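Local coordinates for GNA33 (Neisseria gonorrhoeae FA 1090, PDB 2G5D), which probably cleaves the β-1,4 linkage between N-acetylmuramic acid and N-acetylglucosamine in peptidoglycan, leaving a 1,6-anhydro bond on the muramic acid residue, at residues S61-F65 against L369-Q373; L72-W78 against T348-P352; P144-V150 against F207-H211; H266-I271 against V305-S311; L126-R132 against G229-D233. One frame throughout, in Å; residues are numbered along the deposited sequence.

Contact 1. Residues S61-F65 against L369-Q373; sequences SLQSF and LIMAQ
Ser61 OG donates to Leu369 O over 2.8 Å, arriving in the carbonyl plane on a lone pair, while its CB lies against the methyl of Met371. Met371 fills the middle of the contact. Its chain turns about CB-CG (chi2 -67°) and again about CG-SD (chi3 130°), which lays CG 3.5 Å from Phe65 N and brings CE to 3.5 Å from Ser61 O. The sulfur lies 3.6 Å from Phe65 CB and 4.9 Å from the centroid of the Phe65 ring, an oblique Met-aromatic contact. Gln373 NE2 donates to Ser64 O at 2.9 Å. The oxygen is close to the amide plane, but the nitrogen stands well above the carbonyl plane, so no lone pair is addressed squarely. One water donates both to Ser64 OG (2.8 Å) and to Gln373 OE1 (2.6 Å), tying both ends of the amide to one residue. Beyond these, Tyr338 O bonds Ser64 OG, Gln56 OE1 takes Leu369 N, and Pro352 touches Phe65, Leu369 and Met371. The axes of 61-65 and 369-373 run 12° from parallel, so this part of helix 58-72 lies along this part of strand 365-375 of the 3D domain, a family related to double-psi beta-barrels.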
# COMPACT_ATOMS: atom_id res chain seq x y z
N SER A 61 7.96 -17.37 2.74
CA SER A 61 7.53 -16.57 3.90
C SER A 61 8.74 -16.05 4.65
O SER A 61 8.73 -14.91 5.13
CB SER A 61 6.66 -17.39 4.89
OG SER A 61 5.59 -18.03 4.22
N LEU A 62 9.78 -16.88 4.75
CA LEU A 62 11.04 -16.44 5.41
C LEU A 62 11.73 -15.31 4.65
O LEU A 62 12.15 -14.34 5.28
CB LEU A 62 12.00 -17.60 5.72
CG LEU A 62 13.33 -17.26 6.45
CD1 LEU A 62 13.08 -16.63 7.83
CD2 LEU A 62 14.21 -18.46 6.59
N GLN A 63 11.84 -15.42 3.32
CA GLN A 63 12.31 -14.29 2.50
C GLN A 63 11.53 -13.01 2.83
O GLN A 63 12.11 -11.95 3.07
CB GLN A 63 12.17 -14.60 1.01
CG GLN A 63 13.23 -15.55 0.47
CD GLN A 63 12.95 -15.94 -0.94
OE1 GLN A 63 11.95 -16.62 -1.23
NE2 GLN A 63 13.80 -15.54 -1.84
N SER A 64 10.21 -13.11 2.84
CA SER A 64 9.35 -11.95 3.06
C SER A 64 9.59 -11.37 4.47
O SER A 64 9.77 -10.15 4.62
CB SER A 64 7.90 -12.37 2.84
OG SER A 64 7.02 -11.27 2.86
N PHE A 65 9.65 -12.23 5.49
CA PHE A 65 9.94 -11.77 6.88
C PHE A 65 11.29 -11.05 7.02
O PHE A 65 11.39 -10.03 7.71
CB PHE A 65 9.83 -12.92 7.92
CG PHE A 65 9.92 -12.45 9.36
CD1 PHE A 65 8.94 -11.62 9.91
CD2 PHE A 65 11.01 -12.81 10.16
CE1 PHE A 65 9.04 -11.18 11.24
CE2 PHE A 65 11.12 -12.38 11.50
CZ PHE A 65 10.13 -11.57 12.04
N LEU A 369 1.07 -18.13 4.48
CA LEU A 369 1.73 -17.31 5.50
C LEU A 369 2.38 -16.11 4.83
O LEU A 369 3.49 -16.22 4.28
CB LEU A 369 2.77 -18.09 6.31
CG LEU A 369 3.38 -17.29 7.47
CD1 LEU A 369 2.28 -16.89 8.45
CD2 LEU A 369 4.44 -18.13 8.15
N ILE A 370 1.69 -14.97 4.91
CA ILE A 370 2.21 -13.68 4.42
C ILE A 370 2.76 -12.83 5.55
O ILE A 370 2.66 -13.20 6.69
CB ILE A 370 1.12 -12.92 3.62
CG1 ILE A 370 0.02 -12.37 4.54
CG2 ILE A 370 0.54 -13.86 2.50
CD1 ILE A 370 -0.79 -11.23 3.98
N MET A 371 3.38 -11.70 5.21
CA MET A 371 3.83 -10.71 6.19
C MET A 371 2.99 -9.44 6.08
O MET A 371 2.76 -8.93 4.98
CB MET A 371 5.32 -10.42 6.01
CG MET A 371 6.20 -11.69 6.01
SD MET A 371 6.26 -12.56 7.59
CE MET A 371 5.88 -14.20 6.98
N ALA A 372 2.52 -8.97 7.23
CA ALA A 372 1.69 -7.78 7.34
C ALA A 372 2.60 -6.56 7.46
O ALA A 372 2.99 -6.15 8.57
CB ALA A 372 0.79 -7.90 8.55
N GLN A 373 2.97 -6.01 6.32
CA GLN A 373 4.05 -5.03 6.24
C GLN A 373 3.58 -3.69 5.66
O GLN A 373 4.38 -2.77 5.43
CB GLN A 373 5.18 -5.61 5.41
CG GLN A 373 5.90 -6.78 6.05
CD GLN A 373 6.91 -7.40 5.10
OE1 GLN A 373 6.84 -7.18 3.90
NE2 GLN A 373 7.84 -8.19 5.64
O HOH W 1 7.31 -8.69 1.79

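Contact 2. Residues L72-W78 against T348-P352; sequences LKNRQGW and TLGAP
Leu349 O is gripped by both terminal nitrogens of Arg75, NH2 at 2.7 Å and NH1 at 2.8 Å. Each bond is weak, because N-H...O angles of 124° and 122° show that the oxygen sits between the two hydrogens instead of facing either one. The carbonyl oxygen lies at the edge of the guanidinium, near its plane, and Thr348 CG2 also borders that edge. A bend at chi3 (-109°) turns the arginine chain so that the group ends there, and NH2 packs 3.2 Å from Leu349 CB. Leu72 is the filling between two flat groups. Its CD2 stands 3.7 Å above the centre of the Arg75 guanidinium, and its CD1 lies over the rim of one face of the Trp78 indole. The same leucine reaches the other segment, with CG 3.9 Å from Gly350 CA. Trp78 contributes the far corner of its six-membered ring: CH2 lies 3.9 Å from Ala351 CB, and CZ3 comes 4.1 Å from Pro352 CD, which is at the ring edge. Type II turns span Arg75-Trp78 and Thr348-Ala351, so two turns meet here, and Arg421 NH1 bonds Thr348 OG1 from outside. A forked but bent grip on a single carbonyl, beside a buried apolar patch, implies that the arginine's positive charge probably adds electrostatic attraction to two imperfect bonds, while leucine and tryptophan supply the close packing.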
# COMPACT_ATOMS: atom_id res chain seq x y z
N LEU A 72 12.04 -3.81 11.07
CA LEU A 72 11.32 -4.43 12.19
C LEU A 72 12.28 -4.86 13.30
O LEU A 72 11.91 -4.86 14.48
CB LEU A 72 10.51 -5.63 11.70
CG LEU A 72 9.10 -6.00 12.20
CD1 LEU A 72 8.98 -7.52 12.31
CD2 LEU A 72 8.66 -5.31 13.48
N LYS A 73 13.52 -5.21 12.92
CA LYS A 73 14.53 -5.67 13.88
C LYS A 73 14.84 -4.66 14.98
O LYS A 73 15.37 -5.03 16.05
CB LYS A 73 15.82 -6.07 13.15
CG LYS A 73 16.80 -4.90 12.92
CD LYS A 73 18.05 -5.33 12.27
CE LYS A 73 18.07 -4.95 10.81
NZ LYS A 73 19.48 -4.78 10.31
N ASN A 74 14.52 -3.39 14.71
CA ASN A 74 14.79 -2.28 15.61
C ASN A 74 13.66 -2.00 16.60
O ASN A 74 13.81 -1.17 17.52
CB ASN A 74 15.11 -1.01 14.82
CG ASN A 74 16.40 -1.13 14.03
OD1 ASN A 74 17.41 -1.63 14.54
ND2 ASN A 74 16.38 -0.65 12.79
N ARG A 75 12.53 -2.68 16.42
CA ARG A 75 11.38 -2.51 17.29
C ARG A 75 11.46 -3.46 18.47
O ARG A 75 11.71 -4.65 18.31
CB ARG A 75 10.08 -2.75 16.54
CG ARG A 75 9.46 -1.48 15.98
CD ARG A 75 7.95 -1.61 15.84
NE ARG A 75 7.56 -1.68 14.43
CZ ARG A 75 6.53 -2.38 13.95
NH1 ARG A 75 5.74 -3.12 14.74
NH2 ARG A 75 6.29 -2.34 12.65
N GLN A 76 11.24 -2.91 19.66
CA GLN A 76 11.31 -3.68 20.90
C GLN A 76 10.52 -4.99 20.85
O GLN A 76 9.32 -5.01 20.54
CB GLN A 76 10.90 -2.83 22.10
CG GLN A 76 11.14 -3.45 23.50
CD GLN A 76 12.49 -4.15 23.66
OE1 GLN A 76 13.55 -3.61 23.33
NE2 GLN A 76 12.45 -5.37 24.21
N GLY A 77 11.22 -6.08 21.14
CA GLY A 77 10.59 -7.40 21.20
C GLY A 77 10.71 -8.22 19.92
O GLY A 77 10.32 -9.40 19.90
N TRP A 78 11.29 -7.62 18.87
CA TRP A 78 11.44 -8.28 17.57
C TRP A 78 12.90 -8.56 17.21
O TRP A 78 13.17 -9.18 16.19
CB TRP A 78 10.78 -7.45 16.43
CG TRP A 78 9.25 -7.41 16.44
CD1 TRP A 78 8.46 -6.47 17.06
CD2 TRP A 78 8.34 -8.33 15.79
NE1 TRP A 78 7.14 -6.74 16.83
CE2 TRP A 78 7.03 -7.87 16.06
CE3 TRP A 78 8.52 -9.49 15.00
CZ2 TRP A 78 5.89 -8.53 15.59
CZ3 TRP A 78 7.38 -10.13 14.51
CH2 TRP A 78 6.09 -9.66 14.82
N THR A 348 -0.25 -6.05 14.48
CA THR A 348 1.06 -5.51 14.78
C THR A 348 1.85 -5.45 13.46
O THR A 348 1.89 -6.43 12.72
CB THR A 348 1.79 -6.36 15.86
OG1 THR A 348 0.97 -6.41 17.04
CG2 THR A 348 3.13 -5.74 16.22
N LEU A 349 2.41 -4.28 13.16
CA LEU A 349 3.05 -4.06 11.86
C LEU A 349 4.34 -4.87 11.75
O LEU A 349 5.18 -4.81 12.63
CB LEU A 349 3.29 -2.56 11.55
CG LEU A 349 3.72 -2.22 10.11
CD1 LEU A 349 2.59 -2.48 9.07
CD2 LEU A 349 4.19 -0.78 10.04
N GLY A 350 4.47 -5.63 10.68
CA GLY A 350 5.60 -6.54 10.46
C GLY A 350 5.30 -8.02 10.73
O GLY A 350 6.09 -8.89 10.36
N ALA A 351 4.17 -8.32 11.36
CA ALA A 351 3.90 -9.64 11.87
C ALA A 351 3.63 -10.63 10.75
O ALA A 351 2.98 -10.29 9.77
CB ALA A 351 2.72 -9.63 12.84
N PRO A 352 4.14 -11.85 10.89
CA PRO A 352 3.63 -12.93 10.02
C PRO A 352 2.11 -13.09 10.18
O PRO A 352 1.56 -13.00 11.29
CB PRO A 352 4.41 -14.16 10.51
CG PRO A 352 5.70 -13.58 11.11
CD PRO A 352 5.23 -12.31 11.79

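Contact 3. Residues P144-V150 against F207-H211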
# COMPACT_ATOMS: atom_id res chain seq x y z
N PRO A 144 7.60 18.82 -6.50
CA PRO A 144 7.83 20.13 -7.12
C PRO A 144 8.81 21.02 -6.35
O PRO A 144 9.01 20.84 -5.15
CB PRO A 144 6.44 20.76 -7.15
CG PRO A 144 5.51 19.62 -7.11
CD PRO A 144 6.17 18.59 -6.25
N ASP A 145 9.41 21.98 -7.05
CA ASP A 145 10.36 22.93 -6.47
C ASP A 145 9.75 23.85 -5.41
O ASP A 145 10.47 24.39 -4.57
CB ASP A 145 10.97 23.78 -7.57
CG ASP A 145 11.71 22.97 -8.61
OD1 ASP A 145 11.89 21.74 -8.41
OD2 ASP A 145 12.13 23.58 -9.63
N ASP A 146 8.44 24.04 -5.45
CA ASP A 146 7.75 24.97 -4.55
C ASP A 146 6.73 24.26 -3.65
O ASP A 146 5.87 24.89 -3.04
CB ASP A 146 7.05 26.07 -5.36
CG ASP A 146 5.92 25.53 -6.24
OD1 ASP A 146 6.02 24.38 -6.72
OD2 ASP A 146 4.94 26.27 -6.44
N PHE A 147 6.82 22.94 -3.59
CA PHE A 147 5.90 22.13 -2.82
C PHE A 147 6.41 22.08 -1.38
O PHE A 147 7.49 21.56 -1.13
CB PHE A 147 5.83 20.73 -3.43
CG PHE A 147 4.90 19.79 -2.73
CD1 PHE A 147 3.57 19.69 -3.13
CD2 PHE A 147 5.36 18.96 -1.71
CE1 PHE A 147 2.71 18.79 -2.50
CE2 PHE A 147 4.50 18.08 -1.08
CZ PHE A 147 3.17 18.00 -1.48
N ILE A 148 5.65 22.66 -0.46
CA ILE A 148 6.06 22.77 0.95
C ILE A 148 5.08 22.06 1.89
O ILE A 148 3.90 22.41 1.97
CB ILE A 148 6.32 24.27 1.38
CG1 ILE A 148 7.71 24.75 0.94
CG2 ILE A 148 6.23 24.46 2.90
CD1 ILE A 148 7.72 25.50 -0.35
N SER A 149 5.59 21.04 2.59
CA SER A 149 4.79 20.31 3.57
C SER A 149 4.95 20.91 4.97
O SER A 149 6.07 21.12 5.44
CB SER A 149 5.16 18.82 3.57
OG SER A 149 4.36 18.10 4.49
N VAL A 150 3.83 21.18 5.62
CA VAL A 150 3.81 21.68 7.00
C VAL A 150 2.98 20.75 7.90
O VAL A 150 1.83 20.45 7.57
CB VAL A 150 3.26 23.14 7.09
CG1 VAL A 150 3.42 23.68 8.51
CG2 VAL A 150 3.96 24.06 6.10
N PHE A 207 0.10 31.46 1.98
CA PHE A 207 0.36 30.03 1.81
C PHE A 207 -0.96 29.40 1.36
O PHE A 207 -1.93 29.34 2.12
CB PHE A 207 0.83 29.42 3.14
CG PHE A 207 1.54 28.10 2.99
CD1 PHE A 207 0.88 26.90 3.23
CD2 PHE A 207 2.88 28.06 2.61
CE1 PHE A 207 1.52 25.68 3.10
CE2 PHE A 207 3.55 26.84 2.47
CZ PHE A 207 2.86 25.65 2.72
N LEU A 208 -0.99 28.97 0.10
CA LEU A 208 -2.20 28.48 -0.55
C LEU A 208 -2.12 26.98 -0.79
O LEU A 208 -1.01 26.47 -1.01
CB LEU A 208 -2.39 29.17 -1.91
CG LEU A 208 -2.05 30.65 -2.07
CD1 LEU A 208 -1.78 30.96 -3.53
CD2 LEU A 208 -3.17 31.53 -1.51
N PRO A 209 -3.27 26.27 -0.78
CA PRO A 209 -3.30 24.86 -1.16
C PRO A 209 -2.50 24.61 -2.44
O PRO A 209 -2.50 25.46 -3.32
CB PRO A 209 -4.79 24.60 -1.40
CG PRO A 209 -5.47 25.53 -0.46
CD PRO A 209 -4.61 26.76 -0.38
N TYR A 210 -1.81 23.47 -2.51
CA TYR A 210 -1.05 23.14 -3.71
C TYR A 210 -1.99 22.81 -4.87
O TYR A 210 -3.20 22.61 -4.67
CB TYR A 210 -0.01 22.02 -3.48
CG TYR A 210 1.13 22.14 -4.45
CD1 TYR A 210 1.23 21.30 -5.57
CD2 TYR A 210 2.08 23.15 -4.30
CE1 TYR A 210 2.27 21.46 -6.49
CE2 TYR A 210 3.11 23.31 -5.20
CZ TYR A 210 3.20 22.46 -6.30
OH TYR A 210 4.23 22.64 -7.20
N HIS A 211 -1.44 22.80 -6.08
CA HIS A 211 -2.18 22.54 -7.31
C HIS A 211 -2.94 21.21 -7.30
O HIS A 211 -2.49 20.22 -6.71
CB HIS A 211 -1.23 22.60 -8.51
CG HIS A 211 -0.57 23.93 -8.71
ND1 HIS A 211 -1.26 25.04 -9.16
CD2 HIS A 211 0.71 24.33 -8.54
CE1 HIS A 211 -0.43 26.06 -9.25
NE2 HIS A 211 0.77 25.66 -8.88
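Two elements of the MltA-specific insert domain meet here: the type I turn Pro144-Phe147 with the start of strand 148-151, and the end of strand 206-209 with the residues after it. Both strands belong to a small mixed sheet, where strand 197-203 runs between them, so the contact is made by side chains and not by backbone pairing. Its polar centre is Tyr210 OH, which donates to Asp146 OD1 over 2.5 Å, on the syn side and 25° out of the carboxylate plane. Asp146 CG stands between the backbone N and the carbonyl carbon (chi1 65°), folding the carboxylate back to the edge of the tyrosine ring. The other oxygen, OD2, forms a salt bridge with Lys224, which probably helps keep the acid negative and a strong acceptor. Phe147 makes a T-shaped pair with Tyr210: its edge points at the tyrosine face, with the centroids 5.1 Å apart and the planes at 77°. Atom CD1 of Phe147 is 3.7 Å from Tyr210 CG and stands over the middle of the ring. Pro144 CG adds an oblique contact, 3.7 Å from Tyr210 CZ, and Phe314 of strand 313-317 packs on Pro144, Phe147 and Tyr210. The strand end is more purely apolar. Phe207 reaches across to Ile148 and Val150, with CZ 3.6 Å from Ile148 CG2 and 3.9 Å from Val150 CG2. The rim of the same ring also meets a backbone acceptor, Ile148 O, which lies in the ring plane 3.5 Å from Phe207 CZ.

Contact 4. Residues H266-I271 against V305-S311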
# COMPACT_ATOMS: atom_id res chain seq x y z
N HIS A 266 -5.35 16.79 -1.64
CA HIS A 266 -6.70 17.04 -2.12
C HIS A 266 -7.45 15.70 -2.16
O HIS A 266 -6.82 14.65 -2.32
CB HIS A 266 -6.68 17.74 -3.48
CG HIS A 266 -6.21 19.16 -3.42
ND1 HIS A 266 -7.04 20.20 -3.06
CD2 HIS A 266 -5.00 19.71 -3.65
CE1 HIS A 266 -6.35 21.33 -3.09
NE2 HIS A 266 -5.11 21.06 -3.44
N PRO A 267 -8.77 15.73 -1.95
CA PRO A 267 -9.55 14.49 -1.80
C PRO A 267 -9.47 13.52 -2.97
O PRO A 267 -9.46 13.95 -4.14
CB PRO A 267 -10.99 15.00 -1.64
CG PRO A 267 -10.97 16.38 -2.21
CD PRO A 267 -9.64 16.91 -1.82
N TYR A 268 -9.42 12.23 -2.67
CA TYR A 268 -9.56 11.21 -3.69
C TYR A 268 -11.02 11.13 -4.13
O TYR A 268 -11.93 11.04 -3.30
CB TYR A 268 -9.05 9.85 -3.19
CG TYR A 268 -9.56 8.69 -4.03
CD1 TYR A 268 -10.66 7.94 -3.61
CD2 TYR A 268 -8.97 8.36 -5.26
CE1 TYR A 268 -11.16 6.89 -4.37
CE2 TYR A 268 -9.46 7.31 -6.04
CZ TYR A 268 -10.55 6.58 -5.58
OH TYR A 268 -11.06 5.53 -6.32
N VAL A 269 -11.25 11.16 -5.44
CA VAL A 269 -12.56 10.90 -6.02
C VAL A 269 -12.44 9.78 -7.05
O VAL A 269 -11.56 9.81 -7.91
CB VAL A 269 -13.19 12.17 -6.66
CG1 VAL A 269 -14.47 11.83 -7.43
CG2 VAL A 269 -13.46 13.23 -5.61
N SER A 270 -13.32 8.78 -6.97
CA SER A 270 -13.39 7.74 -7.99
C SER A 270 -13.93 8.27 -9.33
O SER A 270 -15.08 8.70 -9.44
CB SER A 270 -14.25 6.57 -7.51
OG SER A 270 -14.22 5.52 -8.46
N ILE A 271 -13.07 8.24 -10.35
CA ILE A 271 -13.46 8.61 -11.72
C ILE A 271 -14.40 7.57 -12.33
O ILE A 271 -15.25 7.91 -13.15
CB ILE A 271 -12.22 8.86 -12.64
CG1 ILE A 271 -11.34 7.59 -12.76
CG2 ILE A 271 -11.41 10.09 -12.16
CD1 ILE A 271 -10.44 7.55 -14.02
N VAL A 305 -12.80 14.06 -16.98
CA VAL A 305 -12.95 12.88 -16.14
C VAL A 305 -11.76 12.77 -15.19
O VAL A 305 -11.95 12.61 -13.98
CB VAL A 305 -13.14 11.59 -16.98
CG1 VAL A 305 -12.98 10.34 -16.11
CG2 VAL A 305 -14.51 11.58 -17.63
N LEU A 306 -10.54 12.88 -15.74
CA LEU A 306 -9.30 12.83 -14.95
C LEU A 306 -9.24 13.95 -13.91
O LEU A 306 -8.88 13.72 -12.75
CB LEU A 306 -8.07 12.85 -15.86
CG LEU A 306 -7.43 11.50 -16.23
CD1 LEU A 306 -8.43 10.40 -16.60
CD2 LEU A 306 -6.42 11.68 -17.34
N GLY A 307 -9.64 15.16 -14.31
CA GLY A 307 -9.72 16.29 -13.38
C GLY A 307 -10.70 16.17 -12.22
O GLY A 307 -10.63 16.95 -11.29
N GLN A 308 -11.60 15.20 -12.25
CA GLN A 308 -12.54 15.00 -11.14
C GLN A 308 -11.87 14.50 -9.85
O GLN A 308 -12.39 14.71 -8.76
CB GLN A 308 -13.69 14.06 -11.55
CG GLN A 308 -14.55 14.60 -12.68
CD GLN A 308 -15.16 15.97 -12.38
OE1 GLN A 308 -15.72 16.19 -11.31
NE2 GLN A 308 -15.07 16.89 -13.35
N ASN A 309 -10.73 13.83 -9.98
CA ASN A 309 -9.92 13.37 -8.84
C ASN A 309 -8.85 14.41 -8.53
O ASN A 309 -7.77 14.36 -9.12
CB ASN A 309 -9.28 12.01 -9.17
CG ASN A 309 -8.41 11.44 -8.03
OD1 ASN A 309 -7.42 10.74 -8.27
ND2 ASN A 309 -8.77 11.73 -6.80
N PRO A 310 -9.13 15.37 -7.61
CA PRO A 310 -8.14 16.45 -7.40
C PRO A 310 -6.85 15.99 -6.71
O PRO A 310 -5.83 16.70 -6.73
CB PRO A 310 -8.90 17.47 -6.53
CG PRO A 310 -9.93 16.68 -5.81
CD PRO A 310 -10.30 15.52 -6.72
N SER A 311 -6.90 14.80 -6.11
CA SER A 311 -5.73 14.13 -5.52
C SER A 311 -4.65 13.87 -6.57
O SER A 311 -4.95 13.55 -7.70
CB SER A 311 -6.17 12.81 -4.88
OG SER A 311 -5.06 12.12 -4.34
O HOH W 2 -4.26 13.52 -1.91
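His266 begins the run by laying CB 3.8 Å from Pro310 CB, while its imidazole leads away from this contact to bond Tyr210 O through NE2. Its carbonyl joins Ser311 through a water, which donates to His266 O at 2.8 Å and lies 2.9 Å from Ser311 OG. At Pro267 the rings of two prolines cross at about a right angle, CG of Pro267 to CG of Pro310 being 3.8 Å. Pro267 O also accepts a weak bond from Ser311 N, 3.3 Å long and bent to 133°. Tyr268 is exposed to solvent; its CB sets off away from 305-311, and the N of Ser270 lies over one face of the ring, near its rim. Val269 turns CB to Gln308 O and lets CG2 approach Pro310 CD at 4.1 Å. Ser270 takes the N-cap position, its hydroxyl bonding weakly to Arg273 N, and so opens helix 271-276. Ile271, buried, points at the other segment beside Val305 and Leu306 of helix 302-306, with CG2 3.2 Å from Val305 O and CB 3.8 Å from Val305 CG1. Phe238 of helix 234-243 touches both Ile271 and Leu306. CA neighbours run His266-Ser311, Val269-Asn309 and Ile271-Val305, so the two chains pass in opposite senses. This is loop-to-loop packing in the MltA-specific insert domain, joining the capped start of helix 271-276 to the last part of helix 302-306 and the turn that follows.

Contact 5. Residues L126-R132 against G229-D233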
# COMPACT_ATOMS: atom_id res chain seq x y z
N LEU A 126 3.70 0.09 -16.75
CA LEU A 126 3.14 0.83 -17.87
C LEU A 126 4.19 1.23 -18.89
O LEU A 126 5.30 1.59 -18.52
CB LEU A 126 2.27 2.03 -17.43
CG LEU A 126 2.59 3.00 -16.29
CD1 LEU A 126 1.89 4.32 -16.51
CD2 LEU A 126 2.20 2.38 -14.90
N LYS A 127 3.83 1.12 -20.16
CA LYS A 127 4.72 1.54 -21.25
C LYS A 127 5.08 3.03 -21.11
O LYS A 127 4.23 3.86 -20.79
CB LYS A 127 4.07 1.27 -22.61
CG LYS A 127 3.82 -0.19 -22.92
CD LYS A 127 3.02 -0.30 -24.22
CE LYS A 127 2.95 -1.72 -24.72
NZ LYS A 127 2.43 -1.76 -26.13
N GLY A 128 6.35 3.35 -21.34
CA GLY A 128 6.83 4.71 -21.16
C GLY A 128 8.30 4.82 -21.48
O GLY A 128 8.87 3.90 -22.06
N ASP A 129 8.91 5.94 -21.10
CA ASP A 129 10.33 6.18 -21.38
C ASP A 129 10.94 7.11 -20.34
O ASP A 129 10.23 7.75 -19.58
CB ASP A 129 10.51 6.76 -22.80
CG ASP A 129 11.65 6.10 -23.58
OD1 ASP A 129 12.71 5.75 -23.00
OD2 ASP A 129 11.49 5.94 -24.81
N GLY A 130 12.27 7.19 -20.30
CA GLY A 130 12.98 8.15 -19.45
C GLY A 130 13.03 9.52 -20.09
O GLY A 130 13.51 10.48 -19.48
N ARG A 131 12.51 9.61 -21.32
CA ARG A 131 12.49 10.82 -22.13
C ARG A 131 11.11 11.03 -22.70
O ARG A 131 10.28 10.11 -22.71
CB ARG A 131 13.37 10.63 -23.36
CG ARG A 131 14.78 11.10 -23.27
CD ARG A 131 15.48 10.71 -24.58
NE ARG A 131 15.12 9.35 -24.97
CZ ARG A 131 14.67 8.97 -26.18
NH1 ARG A 131 14.54 9.85 -27.16
NH2 ARG A 131 14.37 7.69 -26.40
N ARG A 132 10.87 12.23 -23.20
CA ARG A 132 9.69 12.47 -24.01
C ARG A 132 9.98 11.91 -25.41
O ARG A 132 11.02 12.19 -25.97
CB ARG A 132 9.40 13.96 -24.07
CG ARG A 132 8.01 14.30 -24.56
CD ARG A 132 7.92 15.75 -24.95
NE ARG A 132 6.59 16.09 -25.46
CZ ARG A 132 6.33 17.09 -26.29
NH1 ARG A 132 7.31 17.88 -26.74
NH2 ARG A 132 5.08 17.31 -26.68
N GLY A 229 10.15 10.65 -15.90
CA GLY A 229 9.94 9.88 -17.11
C GLY A 229 8.59 10.22 -17.68
O GLY A 229 7.91 11.12 -17.19
N TYR A 230 8.21 9.48 -18.72
CA TYR A 230 7.01 9.76 -19.49
C TYR A 230 6.22 8.47 -19.72
O TYR A 230 6.80 7.45 -20.07
CB TYR A 230 7.36 10.43 -20.83
CG TYR A 230 7.90 11.84 -20.65
CD1 TYR A 230 9.22 12.06 -20.28
CD2 TYR A 230 7.07 12.94 -20.82
CE1 TYR A 230 9.71 13.35 -20.10
CE2 TYR A 230 7.54 14.24 -20.64
CZ TYR A 230 8.86 14.43 -20.28
OH TYR A 230 9.34 15.71 -20.10
N ALA A 231 4.91 8.54 -19.52
CA ALA A 231 4.00 7.42 -19.78
C ALA A 231 3.37 7.54 -21.17
O ALA A 231 3.14 8.64 -21.67
CB ALA A 231 2.92 7.37 -18.71
N GLU A 232 3.06 6.41 -21.79
CA GLU A 232 2.40 6.42 -23.09
C GLU A 232 0.92 6.80 -22.96
O GLU A 232 0.40 7.60 -23.77
CB GLU A 232 2.53 5.07 -23.81
CG GLU A 232 3.90 4.85 -24.43
CD GLU A 232 3.98 3.59 -25.27
OE1 GLU A 232 5.11 3.07 -25.45
OE2 GLU A 232 2.93 3.13 -25.74
N ASP A 233 0.28 6.25 -21.93
CA ASP A 233 -1.16 6.36 -21.72
C ASP A 233 -1.47 7.09 -20.41
O ASP A 233 -0.96 6.69 -19.37
CB ASP A 233 -1.78 4.96 -21.70
CG ASP A 233 -3.29 4.99 -21.60
OD1 ASP A 233 -3.95 5.11 -22.66
OD2 ASP A 233 -3.84 4.89 -20.48
O HOH W 3 1.56 3.90 -20.48
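Asp129 and Tyr230 hold the tight part of this contact, as an antiparallel hydrogen-bonded pair with both bonds at 2.8 Å: Asp129 N to Tyr230 O (153°) and Tyr230 N to Asp129 O (160°). At the neighbouring non-hydrogen-bonded pair, Gly128 with Ala231, the CA atoms are 4.2 Å apart. On the buried side Leu126 CD1 meets Ala231 CB at 3.9 Å, with Met240 touching Leu126 and Leu237 touching Ala231, both from helix 234-243. The two pairs form a short antiparallel ladder joining the ends of strands 116-129 and 227-231 in the MltA-specific insert domain. Past the ladder, Glu232 N bonds Lys127 O at 3.0 Å, and a water links that carbonyl to Asp233 N, the residue that N-caps helix 234-243. The solvent side is looser. The Lys127 and Glu232 side chains run past each other, Lys127 CB to Glu232 OE1 being 3.5 Å, while Lys127 NZ and Glu232 OE2 stay too far apart for a salt bridge. The chain folds back after Gly130 and covers Tyr230: Arg132 CB makes a CH-pi contact over the middle of the ring, 3.8 Å from its centroid, while the guanidinium runs on beyond the ring; Arg132 is exposed.

How the contacts relate
Contacts 1 and 2, both buried, adjoin: contact 1 uses helix 58-72 and contact 2 its last residue and the loop after it, set against the 3D domain, and Ala372 of one pairs by backbone with Gly350 and Ala351 of the other. Contacts 3, 4 and 5 lie in the MltA-specific insert domain, their centres about 32 to 38 Å from those two. Contact 3 is buried and aromatic, its carboxylate salt-bridged to Lys224 and bonded by a tyrosine; it touches contact 4 where Tyr210 O meets His266 NE2. Contacts 4 and 5 are partly buried against helix 234-243. Contact 4 depends on prolines and one weak backbone bond, contact 5 on fairly straight backbone bonds between antiparallel strands.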